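PDB 3M4R: class II aldolase/adducin N-terminal domain-containing protein, which is of unknown function but binds a zinc ion through this aldolase-like domain and, in the full-length protein of the short-chain dehydrogenase/reductase family, probably serves an oxidoreductase activity. Local coordinates for residues A[41-47]-A[57-61]; A[76-82]-A[100-106]; A[83-87]-A[118-122]; A[155-161]-A[180-186]. One frame throughout, in Å; residues are numbered along the deposited sequence. Where two conformers were deposited one is given.

Interaction 1: residues A[41-47]-A[57-61]; sequences TSVKTTE and VLRVK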
loop_
_atom_site.group_PDB
_atom_site.type_symbol
_atom_site.label_atom_id
_atom_site.label_comp_id
_atom_site.label_asym_id
_atom_site.label_seq_id
_atom_site.Cartn_x
_atom_site.Cartn_y
_atom_site.Cartn_z
ATOM N N THR A 41 -2.471 -2.443 -3.138
ATOM C CA THR A 41 -3.351 -2.164 -2.073
ATOM C C THR A 41 -3.531 -3.412 -1.214
ATOM O O THR A 41 -3.219 -4.553 -1.650
ATOM C CB THR A 41 -4.711 -1.804 -2.647
ATOM O OG1 THR A 41 -5.127 -2.859 -3.548
ATOM C CG2 THR A 41 -4.613 -0.441 -3.418
ATOM N N SER A 42 -4.138 -3.207 -0.048
ATOM C CA SER A 42 -4.353 -4.287 0.885
ATOM C C SER A 42 -5.422 -3.951 1.906
ATOM O O SER A 42 -5.732 -2.799 2.124
ATOM C CB SER A 42 -3.075 -4.655 1.591
ATOM O OG SER A 42 -2.675 -3.663 2.508
ATOM N N VAL A 43 -6.034 -4.985 2.450
ATOM C CA VAL A 43 -6.947 -4.850 3.551
ATOM C C VAL A 43 -6.641 -5.963 4.571
ATOM O O VAL A 43 -6.433 -7.103 4.179
ATOM C CB VAL A 43 -8.405 -4.908 3.091
ATOM C CG1 VAL A 43 -8.689 -6.184 2.347
ATOM C CG2 VAL A 43 -9.355 -4.657 4.291
ATOM N N LYS A 44 -6.587 -5.598 5.849
ATOM C CA LYS A 44 -6.449 -6.561 6.938
ATOM C C LYS A 44 -7.834 -7.041 7.403
ATOM O O LYS A 44 -8.743 -6.243 7.677
ATOM C CB LYS A 44 -5.668 -5.956 8.096
ATOM C CG LYS A 44 -4.220 -5.642 7.713
ATOM C CD LYS A 44 -3.516 -4.882 8.824
ATOM C CE LYS A 44 -2.100 -4.415 8.376
ATOM N NZ LYS A 44 -2.121 -3.333 7.329
ATOM N N THR A 45 -8.015 -8.363 7.433
ATOM C CA THR A 45 -9.343 -8.918 7.537
ATOM C C THR A 45 -9.346 -10.154 8.398
ATOM O O THR A 45 -8.296 -10.701 8.694
ATOM C CB THR A 45 -9.873 -9.182 6.113
ATOM O OG1 THR A 45 -11.297 -9.350 6.163
ATOM C CG2 THR A 45 -9.192 -10.374 5.465
ATOM N N THR A 46 -10.533 -10.592 8.818
ATOM C CA THR A 46 -10.680 -11.836 9.609
ATOM C C THR A 46 -11.252 -12.925 8.764
ATOM O O THR A 46 -12.282 -12.729 8.118
ATOM C CB THR A 46 -11.615 -11.557 10.780
ATOM O OG1 THR A 46 -11.098 -10.434 11.466
ATOM C CG2 THR A 46 -11.733 -12.719 11.768
ATOM N N GLU A 47 -10.581 -14.089 8.772
ATOM C CA GLU A 47 -10.985 -15.222 7.998
ATOM C C GLU A 47 -10.780 -16.505 8.820
ATOM O O GLU A 47 -10.078 -16.500 9.833
ATOM C CB GLU A 47 -10.124 -15.332 6.740
ATOM C CG GLU A 47 -10.058 -14.080 5.962
ATOM C CD GLU A 47 -9.374 -14.242 4.612
ATOM O OE1 GLU A 47 -8.804 -15.331 4.318
ATOM O OE2 GLU A 47 -9.395 -13.250 3.849
ATOM N N VAL A 57 -5.731 -11.882 8.444
ATOM C CA VAL A 57 -5.216 -12.143 7.109
ATOM C C VAL A 57 -5.012 -10.786 6.431
ATOM O O VAL A 57 -5.898 -9.922 6.497
ATOM C CB VAL A 57 -6.166 -13.004 6.268
ATOM C CG1 VAL A 57 -5.656 -13.185 4.854
ATOM C CG2 VAL A 57 -6.395 -14.452 6.939
ATOM N N LEU A 58 -3.849 -10.616 5.803
ATOM C CA LEU A 58 -3.589 -9.533 4.913
ATOM C C LEU A 58 -3.945 -9.978 3.528
ATOM O O LEU A 58 -3.331 -10.850 2.959
ATOM C CB LEU A 58 -2.108 -9.064 4.966
ATOM C CG LEU A 58 -1.740 -7.881 4.049
ATOM C CD1 LEU A 58 -2.289 -6.533 4.622
ATOM C CD2 LEU A 58 -0.203 -7.868 3.894
ATOM N N ARG A 59 -4.972 -9.356 2.973
ATOM C CA ARG A 59 -5.378 -9.614 1.600
ATOM C C ARG A 59 -4.711 -8.525 0.771
ATOM O O ARG A 59 -5.063 -7.344 0.857
ATOM C CB ARG A 59 -6.912 -9.552 1.472
ATOM C CG ARG A 59 -7.681 -10.808 1.952
ATOM C CD ARG A 59 -7.587 -11.948 0.935
ATOM N NE ARG A 59 -7.942 -13.237 1.511
ATOM C CZ ARG A 59 -7.823 -14.431 0.917
ATOM N NH1 ARG A 59 -7.418 -14.550 -0.327
ATOM N NH2 ARG A 59 -8.115 -15.543 1.605
ATOM N N VAL A 60 -3.714 -8.924 0.005
ATOM C CA VAL A 60 -2.836 -8.001 -0.676
ATOM C C VAL A 60 -2.890 -8.287 -2.162
ATOM O O VAL A 60 -3.012 -9.431 -2.585
ATOM C CB VAL A 60 -1.384 -8.086 -0.180
ATOM C CG1 VAL A 60 -0.757 -9.493 -0.464
ATOM C CG2 VAL A 60 -0.503 -7.004 -0.809
ATOM N N LYS A 61 -2.799 -7.218 -2.952
ATOM C CA LYS A 61 -2.805 -7.307 -4.394
ATOM C C LYS A 61 -1.811 -8.326 -4.905
ATOM O O LYS A 61 -0.707 -8.374 -4.415
ATOM C CB LYS A 61 -2.482 -5.928 -4.984
ATOM C CG LYS A 61 -2.675 -5.861 -6.455
ATOM C CD LYS A 61 -1.421 -5.681 -7.138
ATOM C CE LYS A 61 -1.628 -5.295 -8.589
ATOM N NZ LYS A 61 -0.807 -6.253 -9.435
#
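Five backbone hydrogen bonds zip strand 41-47 to strand 57-61, whose axes approach to 4.7 Å at 161°. Val43 and Arg59 form a hydrogen-bonded pair (Val43 N to Arg59 O 3.0 Å, Arg59 N to Val43 O 2.9 Å), as do Thr45 and Val57 (2.8 Å for both Thr45 N to Val57 O and Val57 N to Thr45 O); Lys61 N adds a bond of 3.0 Å to Thr41 O. At the non-hydrogen-bonded pairs, Ser42 CA and Lys44 CA donate C-H...O contacts to Arg59 O (3.1 Å) and Val57 O (3.4 Å). A two-pronged salt bridge reaches along the face of Val43 and Thr45: Arg59 NE meets Glu47 OE2 and Arg59 NH2 meets Glu47 OE1, both at 2.8 Å. Arg59 NH1 turns to Glu110. Apolar contact is modest; Leu58 CD1 touches Lys44 CG at 3.8 Å, while Lys44 NZ is hydrogen-bonded to carbonyls including that of Tyr125. These strands form an antiparallel beta hairpin within the central sheet of the class II aldolase fold.

Interaction 2: residues A[76-82]-A[100-106]; sequences TGIRMDD and YLKKSMV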
loop_
_atom_site.group_PDB
_atom_site.type_symbol
_atom_site.label_atom_id
_atom_site.label_comp_id
_atom_site.label_asym_id
_atom_site.label_seq_id
_atom_site.Cartn_x
_atom_site.Cartn_y
_atom_site.Cartn_z
ATOM N N THR A 76 -4.468 -11.878 -2.565
ATOM C CA THR A 76 -3.895 -13.146 -2.059
ATOM C C THR A 76 -3.817 -12.969 -0.556
ATOM O O THR A 76 -3.421 -11.894 -0.051
ATOM C CB THR A 76 -2.561 -13.417 -2.715
ATOM O OG1 THR A 76 -2.781 -13.862 -4.085
ATOM C CG2 THR A 76 -1.660 -14.497 -1.940
ATOM N N GLY A 77 -4.219 -14.018 0.171
ATOM C CA GLY A 77 -4.247 -14.006 1.633
ATOM C C GLY A 77 -2.919 -14.377 2.250
ATOM O O GLY A 77 -2.426 -15.496 2.005
ATOM N N ILE A 78 -2.386 -13.482 3.090
ATOM C CA ILE A 78 -1.133 -13.698 3.821
ATOM C C ILE A 78 -1.432 -13.691 5.299
ATOM O O ILE A 78 -2.130 -12.801 5.817
ATOM C CB ILE A 78 -0.071 -12.595 3.461
ATOM C CG1 ILE A 78 0.210 -12.584 1.951
ATOM C CG2 ILE A 78 1.262 -12.738 4.261
ATOM C CD1 ILE A 78 0.879 -13.861 1.349
ATOM N N ARG A 79 -0.938 -14.676 6.007
ATOM C CA ARG A 79 -1.163 -14.723 7.457
ATOM C C ARG A 79 -0.442 -13.559 8.107
ATOM O O ARG A 79 0.740 -13.401 7.921
ATOM C CB ARG A 79 -0.644 -16.026 8.066
ATOM C CG ARG A 79 -1.273 -17.279 7.488
ATOM C CD ARG A 79 -0.703 -18.590 8.051
ATOM N NE ARG A 79 -1.566 -19.625 7.517
ATOM C CZ ARG A 79 -2.628 -20.133 8.122
ATOM N NH1 ARG A 79 -2.939 -19.805 9.373
ATOM N NH2 ARG A 79 -3.349 -21.023 7.471
HETATM N N MSE A 80 -1.161 -12.741 8.884
HETATM C CA MSE A 80 -0.545 -11.595 9.540
HETATM C C MSE A 80 0.402 -12.043 10.631
HETATM O O MSE A 80 1.440 -11.415 10.805
HETATM C CB MSE A 80 -1.583 -10.622 10.134
HETATM C CG MSE A 80 -2.098 -9.621 9.051
HETATM SE SE MSE A 80 -0.759 -8.329 8.438
HETATM C CE MSE A 80 -0.604 -7.440 10.166
ATOM N N ASP A 81 0.078 -13.111 11.347
ATOM C CA ASP A 81 1.004 -13.653 12.341
ATOM C C ASP A 81 2.372 -13.898 11.712
ATOM O O ASP A 81 3.380 -13.492 12.250
ATOM C CB ASP A 81 0.513 -14.995 12.880
ATOM C CG ASP A 81 -0.467 -14.851 14.025
ATOM O OD1 ASP A 81 -0.668 -13.722 14.523
ATOM O OD2 ASP A 81 -1.025 -15.913 14.455
ATOM N N ASP A 82 2.379 -14.524 10.537
ATOM C CA ASP A 82 3.611 -14.818 9.794
ATOM C C ASP A 82 4.313 -13.514 9.323
ATOM O O ASP A 82 5.506 -13.320 9.496
ATOM C CB ASP A 82 3.296 -15.657 8.577
ATOM C CG ASP A 82 2.977 -17.115 8.900
ATOM O OD1 ASP A 82 2.799 -17.450 10.098
ATOM O OD2 ASP A 82 2.950 -17.921 7.928
ATOM N N TYR A 100 9.561 -16.335 1.722
ATOM C CA TYR A 100 8.860 -16.127 3.026
ATOM C C TYR A 100 7.381 -15.935 2.825
ATOM O O TYR A 100 6.531 -16.549 3.502
ATOM C CB TYR A 100 9.444 -14.944 3.775
ATOM C CG TYR A 100 9.004 -14.789 5.220
ATOM C CD1 TYR A 100 7.769 -14.282 5.542
ATOM C CD2 TYR A 100 9.858 -15.152 6.272
ATOM C CE1 TYR A 100 7.380 -14.110 6.876
ATOM C CE2 TYR A 100 9.466 -15.007 7.598
ATOM C CZ TYR A 100 8.258 -14.503 7.887
ATOM O OH TYR A 100 7.908 -14.389 9.202
ATOM N N LEU A 101 7.057 -15.069 1.888
ATOM C CA LEU A 101 5.682 -14.778 1.602
ATOM C C LEU A 101 4.908 -16.000 1.106
ATOM O O LEU A 101 3.770 -16.181 1.512
ATOM C CB LEU A 101 5.550 -13.595 0.630
ATOM C CG LEU A 101 5.983 -12.227 1.133
ATOM C CD1 LEU A 101 5.998 -11.240 -0.014
ATOM C CD2 LEU A 101 5.061 -11.714 2.298
ATOM N N LYS A 102 5.528 -16.828 0.259
ATOM C CA LYS A 102 4.935 -18.038 -0.229
ATOM C C LYS A 102 4.604 -18.927 0.948
ATOM O O LYS A 102 3.519 -19.524 0.978
ATOM C CB LYS A 102 5.882 -18.771 -1.239
ATOM C CG LYS A 102 5.298 -20.038 -1.883
ATOM C CD LYS A 102 6.305 -20.732 -2.941
ATOM C CE LYS A 102 5.594 -21.909 -3.758
ATOM N NZ LYS A 102 6.384 -23.119 -4.264
ATOM N N LYS A 103 5.503 -19.012 1.924
ATOM C CA LYS A 103 5.293 -19.925 3.074
ATOM C C LYS A 103 4.221 -19.349 4.031
ATOM O O LYS A 103 3.780 -20.029 4.982
ATOM C CB LYS A 103 6.594 -20.125 3.817
ATOM C CG LYS A 103 7.603 -21.024 3.050
ATOM C CD LYS A 103 9.024 -21.078 3.716
ATOM C CE LYS A 103 9.973 -21.935 2.881
ATOM N NZ LYS A 103 11.279 -21.995 3.559
ATOM N N SER A 104 3.846 -18.106 3.783
ATOM C CA SER A 104 2.882 -17.358 4.631
ATOM C C SER A 104 1.491 -17.252 3.986
ATOM O O SER A 104 0.570 -16.654 4.548
ATOM C CB SER A 104 3.412 -15.963 4.943
ATOM O OG SER A 104 4.711 -16.032 5.523
HETATM N N MSE A 105 1.327 -17.900 2.839
HETATM C CA MSE A 105 0.068 -17.837 2.067
HETATM C C MSE A 105 -0.973 -18.738 2.702
HETATM O O MSE A 105 -0.715 -19.908 2.994
HETATM C CB MSE A 105 0.275 -18.266 0.622
HETATM C CG MSE A 105 0.879 -17.189 -0.236
HETATM SE SE MSE A 105 1.475 -17.862 -1.912
HETATM C CE MSE A 105 -0.277 -17.804 -2.895
ATOM N N VAL A 106 -2.151 -18.194 2.951
ATOM C CA VAL A 106 -3.278 -18.989 3.441
ATOM C C VAL A 106 -3.700 -20.056 2.423
ATOM O O VAL A 106 -4.105 -21.142 2.787
ATOM C CB VAL A 106 -4.482 -18.096 3.836
ATOM C CG1 VAL A 106 -4.004 -16.893 4.602
ATOM C CG2 VAL A 106 -5.264 -17.642 2.594
#
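In the class II aldolase domain, strand 75-79, the edge of the central sheet within this chain, runs directly into helix 80-85, with Arg79 at the N-cap position, and the end of helix 94-103 with the loop after it packs against this strand-to-helix junction. A single backbone bridge pairs Ile78 with Met105: Val106 N bonds to Gly77 O and Arg79 N to Ser104 O, both at 2.9 Å. Ile78 starts away from the other segment, but its m,m rotamer brings CD1 back to 3.7 Å from Met105 CG, and its CG2 lies 4.4 Å from Leu101 CD2. Met105, a selenomethionine, is m at chi1, t at chi2 and p at chi3, which sets its CE 3.7 Å from Thr76 CG2. A CB on Gly77 would clash with Val106 CG2. Arg79 extends through t angles at chi2 and chi3, passing Val106 CG1 at 4.0 Å from its CG, and ends in a salt bridge to Asp49. Ser104 OG (chi1 m) hydrogen-bonds back to Tyr100 O (2.8 Å) and also lies 3.4 Å from Asp82 CB. The t rotamer of Tyr100 places its ring beside helix 80-85, where Tyr100 OH donates a 2.6 Å hydrogen bond to Asp82 O.

Interaction 3: residues A[83-87]-A[118-122]; sequences ALAAA and FLHAF
Two short helices of the class II aldolase domain, 80-85 and 117-121, meet in a contact of alanines and phenylalanine rings, without a hydrogen bond between the segments. The backbone of 83-87 keeps helical angles, with phi/psi from -61/-44 at Ala83 to -67/-21 at Ala86 and -60/-26 at Ala87; Ala86 N is hydrogen-bonded to Ala83 O (3.1 Å) and Ala87 N to Leu84 O (3.2 Å). The second segment is helical to Ala121, and Phe122 follows at phi/psi -88/1 with its N 3.1 Å from Phe118 O. The closest backbones are at Ala83 and Ala121, CA to CA 6.3 Å. Phe118 (chi1 -73°, chi2 -70°) brings CE1 to 3.4 Å from Ala86 CB and 4.3 Å from Ala83 CB; its ring also meets Phe166 edge-to-face. Leu119 and His120 turn elsewhere, His120 ND1 being hydrogen-bonded to Ser42 OG. Ala121 points toward the first helix, its CB 3.6 Å from Ala83 CB, while Ala121 O lies 3.7 Å from Leu84 CD2 (Leu84 m,t: -79°, 176°). Phe122 (chi1 -70°, chi2 -15°) places CZ 4.2 Å from Ala86 CB and CE1 4.0 Å from Ala87 CB. At the ring edge, Phe122 CE1 lies 3.5 Å from Ala83 O.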
loop_
_atom_site.group_PDB
_atom_site.type_symbol
_atom_site.label_atom_id
_atom_site.label_comp_id
_atom_site.label_asym_id
_atom_site.label_seq_id
_atom_site.Cartn_x
_atom_site.Cartn_y
_atom_site.Cartn_z
ATOM N N ALA A 83 3.560 -12.634 8.690
ATOM C CA ALA A 83 4.131 -11.390 8.209
ATOM C C ALA A 83 4.693 -10.544 9.342
ATOM O O ALA A 83 5.785 -10.037 9.242
ATOM C CB ALA A 83 3.080 -10.607 7.323
ATOM N N LEU A 84 3.993 -10.418 10.456
ATOM C CA LEU A 84 4.466 -9.547 11.511
ATOM C C LEU A 84 5.689 -10.147 12.180
ATOM O O LEU A 84 6.508 -9.424 12.780
ATOM C CB LEU A 84 3.368 -9.317 12.572
ATOM C CG LEU A 84 2.259 -8.303 12.246
ATOM C CD1 LEU A 84 1.185 -8.273 13.368
ATOM C CD2 LEU A 84 2.837 -6.897 12.000
ATOM N N ALA A 85 5.838 -11.472 12.104
ATOM C CA ALA A 85 7.000 -12.108 12.729
ATOM C C ALA A 85 8.252 -11.761 11.972
ATOM O O ALA A 85 9.316 -11.840 12.516
ATOM C CB ALA A 85 6.833 -13.655 12.799
ATOM N N ALA A 86 8.114 -11.364 10.710
ATOM C CA ALA A 86 9.260 -10.977 9.861
ATOM C C ALA A 86 9.936 -9.697 10.332
ATOM O O ALA A 86 11.097 -9.439 9.980
ATOM C CB ALA A 86 8.791 -10.784 8.360
ATOM N N ALA A 87 9.213 -8.884 11.108
ATOM C CA ALA A 87 9.744 -7.603 11.601
ATOM C C ALA A 87 10.981 -7.792 12.445
ATOM O O ALA A 87 11.807 -6.897 12.522
ATOM C CB ALA A 87 8.673 -6.842 12.390
ATOM N N PHE A 118 5.278 -6.439 2.376
ATOM C CA PHE A 118 5.691 -6.008 3.716
ATOM C C PHE A 118 5.439 -4.525 3.997
ATOM O O PHE A 118 5.252 -4.166 5.153
ATOM C CB PHE A 118 7.120 -6.354 4.011
ATOM C CG PHE A 118 7.326 -7.834 4.255
ATOM C CD1 PHE A 118 6.829 -8.421 5.392
ATOM C CD2 PHE A 118 7.930 -8.628 3.313
ATOM C CE1 PHE A 118 6.991 -9.786 5.616
ATOM C CE2 PHE A 118 8.114 -10.004 3.544
ATOM C CZ PHE A 118 7.632 -10.575 4.702
ATOM N N LEU A 119 5.329 -3.680 2.958
ATOM C CA LEU A 119 4.906 -2.266 3.213
ATOM C C LEU A 119 3.535 -2.234 3.868
ATOM O O LEU A 119 3.219 -1.380 4.751
ATOM C CB LEU A 119 4.845 -1.428 1.930
ATOM C CG LEU A 119 6.105 -1.271 1.082
ATOM C CD1 LEU A 119 5.836 -0.432 -0.203
ATOM C CD2 LEU A 119 7.252 -0.673 1.909
ATOM N N HIS A 120 2.712 -3.165 3.427
ATOM C CA HIS A 120 1.324 -3.268 3.867
ATOM C C HIS A 120 1.200 -3.897 5.261
ATOM O O HIS A 120 0.431 -3.420 6.164
ATOM C CB HIS A 120 0.577 -4.079 2.827
ATOM C CG HIS A 120 0.480 -3.371 1.505
ATOM N ND1 HIS A 120 -0.626 -2.613 1.164
ATOM C CD2 HIS A 120 1.342 -3.281 0.462
ATOM C CE1 HIS A 120 -0.426 -2.082 -0.038
ATOM N NE2 HIS A 120 0.756 -2.469 -0.491
ATOM N N ALA A 121 1.913 -4.997 5.425
ATOM C CA ALA A 121 1.817 -5.786 6.676
ATOM C C ALA A 121 2.293 -4.979 7.855
ATOM O O ALA A 121 1.728 -5.077 8.935
ATOM C CB ALA A 121 2.643 -7.135 6.579
ATOM N N PHE A 122 3.324 -4.169 7.631
ATOM C CA PHE A 122 4.012 -3.449 8.690
ATOM C C PHE A 122 3.392 -2.077 9.033
ATOM O O PHE A 122 3.892 -1.424 9.919
ATOM C CB PHE A 122 5.466 -3.206 8.337
ATOM C CG PHE A 122 6.338 -4.439 8.336
ATOM C CD1 PHE A 122 5.942 -5.627 8.919
ATOM C CD2 PHE A 122 7.598 -4.369 7.781
ATOM C CE1 PHE A 122 6.796 -6.715 8.915
ATOM C CE2 PHE A 122 8.458 -5.437 7.776
ATOM C CZ PHE A 122 8.058 -6.618 8.335
#

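Interaction 4: residues A[155-161]-A[180-186]; sequences NVVVLPY and IDGIVLR
Five backbone hydrogen bonds link the segments in parallel. Asp181 N donates to Asn155 O (2.8 Å), Val157 N to Gly182 O (3.2 Å), Val184 N to Val157 O (2.8 Å), Leu159 N to Val184 O (2.8 Å) and Arg186 N to Leu159 O (3.0 Å). A water extends the ladder, donating to Pro160 O (2.7 Å) and Arg186 O (2.9 Å). Strands 156-159 and 182-185 are extended, their axes 4.6 Å apart at 21°, and pair Val157 with Ile183, Val158 with Val184 and Leu159 with Leu185 at CA separations of 4.9, 4.6 and 5.1 Å. On one face Val158 and Val184, both chi1 t, bring Val158 CG2 to 4.0 Å from Val184 CB; Val158 CG1 also touches Arg186 CG at 3.8 Å. On the other, Leu159 (chi1 -96°, chi2 47°) sets CD2 3.8 Å from CD2 of Leu185 (m,t), and Val157 CG2 meets CD1 of Ile180 (p,t) at 4.1 Å. The Arg186 guanidinium goes to Leu144, Thr140 and Ser146. This is a beta-alpha-beta unit: crossover helix 166-175 packs on the Val157, Leu159 and Ile183 face, helix 146-153 lies against Val156, Val158 and Val184, and strand 189-194 flanks strand 182-185 in the sheet.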
loop_
_atom_site.group_PDB
_atom_site.type_symbol
_atom_site.label_atom_id
_atom_site.label_comp_id
_atom_site.label_asym_id
_atom_site.label_seq_id
_atom_site.Cartn_x
_atom_site.Cartn_y
_atom_site.Cartn_z
ATOM N N ASN A 155 0.234 16.444 6.327
ATOM C CA ASN A 155 0.681 15.730 7.513
ATOM C C ASN A 155 1.279 14.408 7.084
ATOM O O ASN A 155 0.634 13.349 7.163
ATOM C CB ASN A 155 -0.433 15.496 8.536
ATOM C CG ASN A 155 0.113 15.024 9.859
ATOM O OD1 ASN A 155 1.331 15.102 10.101
ATOM N ND2 ASN A 155 -0.772 14.558 10.739
ATOM N N VAL A 156 2.517 14.482 6.604
ATOM C CA VAL A 156 3.188 13.318 6.056
ATOM C C VAL A 156 4.562 13.176 6.647
ATOM O O VAL A 156 5.076 14.093 7.211
ATOM C CB VAL A 156 3.322 13.402 4.541
ATOM C CG1 VAL A 156 1.949 13.423 3.910
ATOM C CG2 VAL A 156 4.160 14.650 4.132
ATOM N N VAL A 157 5.129 11.984 6.527
ATOM C CA VAL A 157 6.508 11.742 6.842
ATOM C C VAL A 157 7.113 11.448 5.498
ATOM O O VAL A 157 6.501 10.770 4.664
ATOM C CB VAL A 157 6.662 10.546 7.819
ATOM C CG1 VAL A 157 8.098 9.948 7.791
ATOM C CG2 VAL A 157 6.315 11.009 9.241
ATOM N N VAL A 158 8.309 11.965 5.277
ATOM C CA VAL A 158 9.013 11.786 4.010
ATOM C C VAL A 158 10.237 10.920 4.276
ATOM O O VAL A 158 10.920 11.113 5.267
ATOM C CB VAL A 158 9.421 13.140 3.414
ATOM C CG1 VAL A 158 10.257 12.934 2.148
ATOM C CG2 VAL A 158 8.177 13.962 3.123
ATOM N N LEU A 159 10.454 9.912 3.436
ATOM C CA LEU A 159 11.628 9.046 3.527
ATOM C C LEU A 159 12.523 9.251 2.324
ATOM O O LEU A 159 12.026 9.467 1.224
ATOM C CB LEU A 159 11.203 7.576 3.583
ATOM C CG LEU A 159 11.078 6.871 4.932
ATOM C CD1 LEU A 159 10.306 7.724 5.906
ATOM C CD2 LEU A 159 10.412 5.497 4.744
ATOM N N PRO A 160 13.851 9.148 2.511
ATOM C CA PRO A 160 14.753 9.286 1.382
ATOM C C PRO A 160 14.608 8.105 0.481
ATOM O O PRO A 160 13.903 7.162 0.852
ATOM C CB PRO A 160 16.135 9.260 2.046
ATOM C CG PRO A 160 15.956 8.318 3.134
ATOM C CD PRO A 160 14.599 8.713 3.706
ATOM N N TYR A 161 15.265 8.125 -0.678
ATOM C CA TYR A 161 15.254 6.968 -1.568
ATOM C C TYR A 161 15.830 5.769 -0.833
ATOM O O TYR A 161 16.880 5.868 -0.232
ATOM C CB TYR A 161 16.025 7.174 -2.889
ATOM C CG TYR A 161 16.023 5.919 -3.754
ATOM C CD1 TYR A 161 14.851 5.453 -4.369
ATOM C CD2 TYR A 161 17.150 5.147 -3.875
ATOM C CE1 TYR A 161 14.833 4.256 -5.114
ATOM C CE2 TYR A 161 17.140 3.945 -4.610
ATOM C CZ TYR A 161 16.017 3.524 -5.249
ATOM O OH TYR A 161 16.061 2.331 -5.949
ATOM N N ILE A 180 -0.616 10.587 11.304
ATOM C CA ILE A 180 -0.184 11.078 9.975
ATOM C C ILE A 180 -1.125 10.599 8.876
ATOM O O ILE A 180 -1.853 9.630 9.071
ATOM C CB ILE A 180 1.294 10.735 9.654
ATOM C CG1 ILE A 180 1.517 9.219 9.528
ATOM C CG2 ILE A 180 2.173 11.302 10.745
ATOM C CD1 ILE A 180 2.858 8.831 8.933
ATOM N N ASP A 181 -1.135 11.282 7.733
ATOM C CA ASP A 181 -2.012 10.928 6.619
ATOM C C ASP A 181 -1.273 10.121 5.529
ATOM O O ASP A 181 -1.892 9.497 4.643
ATOM C CB ASP A 181 -2.612 12.170 5.986
ATOM C CG ASP A 181 -3.564 12.931 6.937
ATOM O OD1 ASP A 181 -4.342 12.295 7.672
ATOM O OD2 ASP A 181 -3.518 14.158 6.948
ATOM N N GLY A 182 0.045 10.108 5.581
ATOM C CA GLY A 182 0.779 9.494 4.469
ATOM C C GLY A 182 2.256 9.403 4.747
ATOM O O GLY A 182 2.765 10.112 5.606
ATOM N N ILE A 183 2.924 8.488 4.036
ATOM C CA ILE A 183 4.369 8.366 4.028
ATOM C C ILE A 183 4.830 8.479 2.577
ATOM O O ILE A 183 4.374 7.727 1.717
ATOM C CB ILE A 183 4.835 7.027 4.566
ATOM C CG1 ILE A 183 4.448 6.888 6.050
ATOM C CG2 ILE A 183 6.331 6.883 4.364
ATOM C CD1 ILE A 183 4.811 5.467 6.674
ATOM N N VAL A 184 5.701 9.451 2.324
ATOM C CA VAL A 184 6.191 9.783 0.986
ATOM C C VAL A 184 7.545 9.125 0.807
ATOM O O VAL A 184 8.414 9.279 1.645
ATOM C CB VAL A 184 6.350 11.284 0.811
ATOM C CG1 VAL A 184 6.950 11.610 -0.588
ATOM C CG2 VAL A 184 4.997 11.953 1.004
ATOM N N LEU A 185 7.704 8.377 -0.274
ATOM C CA LEU A 185 8.940 7.607 -0.510
ATOM C C LEU A 185 9.629 8.251 -1.701
ATOM O O LEU A 185 9.189 8.087 -2.847
ATOM C CB LEU A 185 8.603 6.124 -0.776
ATOM C CG LEU A 185 7.705 5.355 0.223
ATOM C CD1 LEU A 185 7.458 3.877 -0.243
ATOM C CD2 LEU A 185 8.259 5.404 1.629
ATOM N N ARG A 186 10.682 9.033 -1.449
ATOM C CA ARG A 186 11.317 9.760 -2.527
ATOM C C ARG A 186 11.809 8.823 -3.612
ATOM O O ARG A 186 12.372 7.780 -3.324
ATOM C CB ARG A 186 12.454 10.657 -2.025
ATOM C CG ARG A 186 11.950 11.732 -1.074
ATOM C CD ARG A 186 13.039 12.752 -0.728
ATOM N NE ARG A 186 13.329 13.625 -1.853
ATOM C CZ ARG A 186 13.689 14.900 -1.748
ATOM N NH1 ARG A 186 13.941 15.581 -2.845
ATOM N NH2 ARG A 186 13.774 15.495 -0.561
HETATM O O HOH W 1 12.013 6.284 -0.823
#

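Interactions 1, 2 and 4 belong to one mixed sheet; the centre of interaction 4 lies about 22 Å from that of interaction 1 and about 26 Å from that of interaction 2. Along the chain interaction 1 closes first; the segments of interactions 2 and 3 then alternate, and interaction 4 follows. Strands 54-61 and 75-79 are sheet neighbours, so interactions 1 and 2 join directly, while interactions 2 and 3 share helix 80-85. Interaction 3 also reaches the hairpin, through Ser42 OG and His120 ND1, 2.7 Å apart. Interactions 1 to 3 thus form one joined cluster, whereas interaction 4 lies nearest the zinc held by Glu116, His130, His132 and His188, the Leu185 side chain being about 6 Å from the ion.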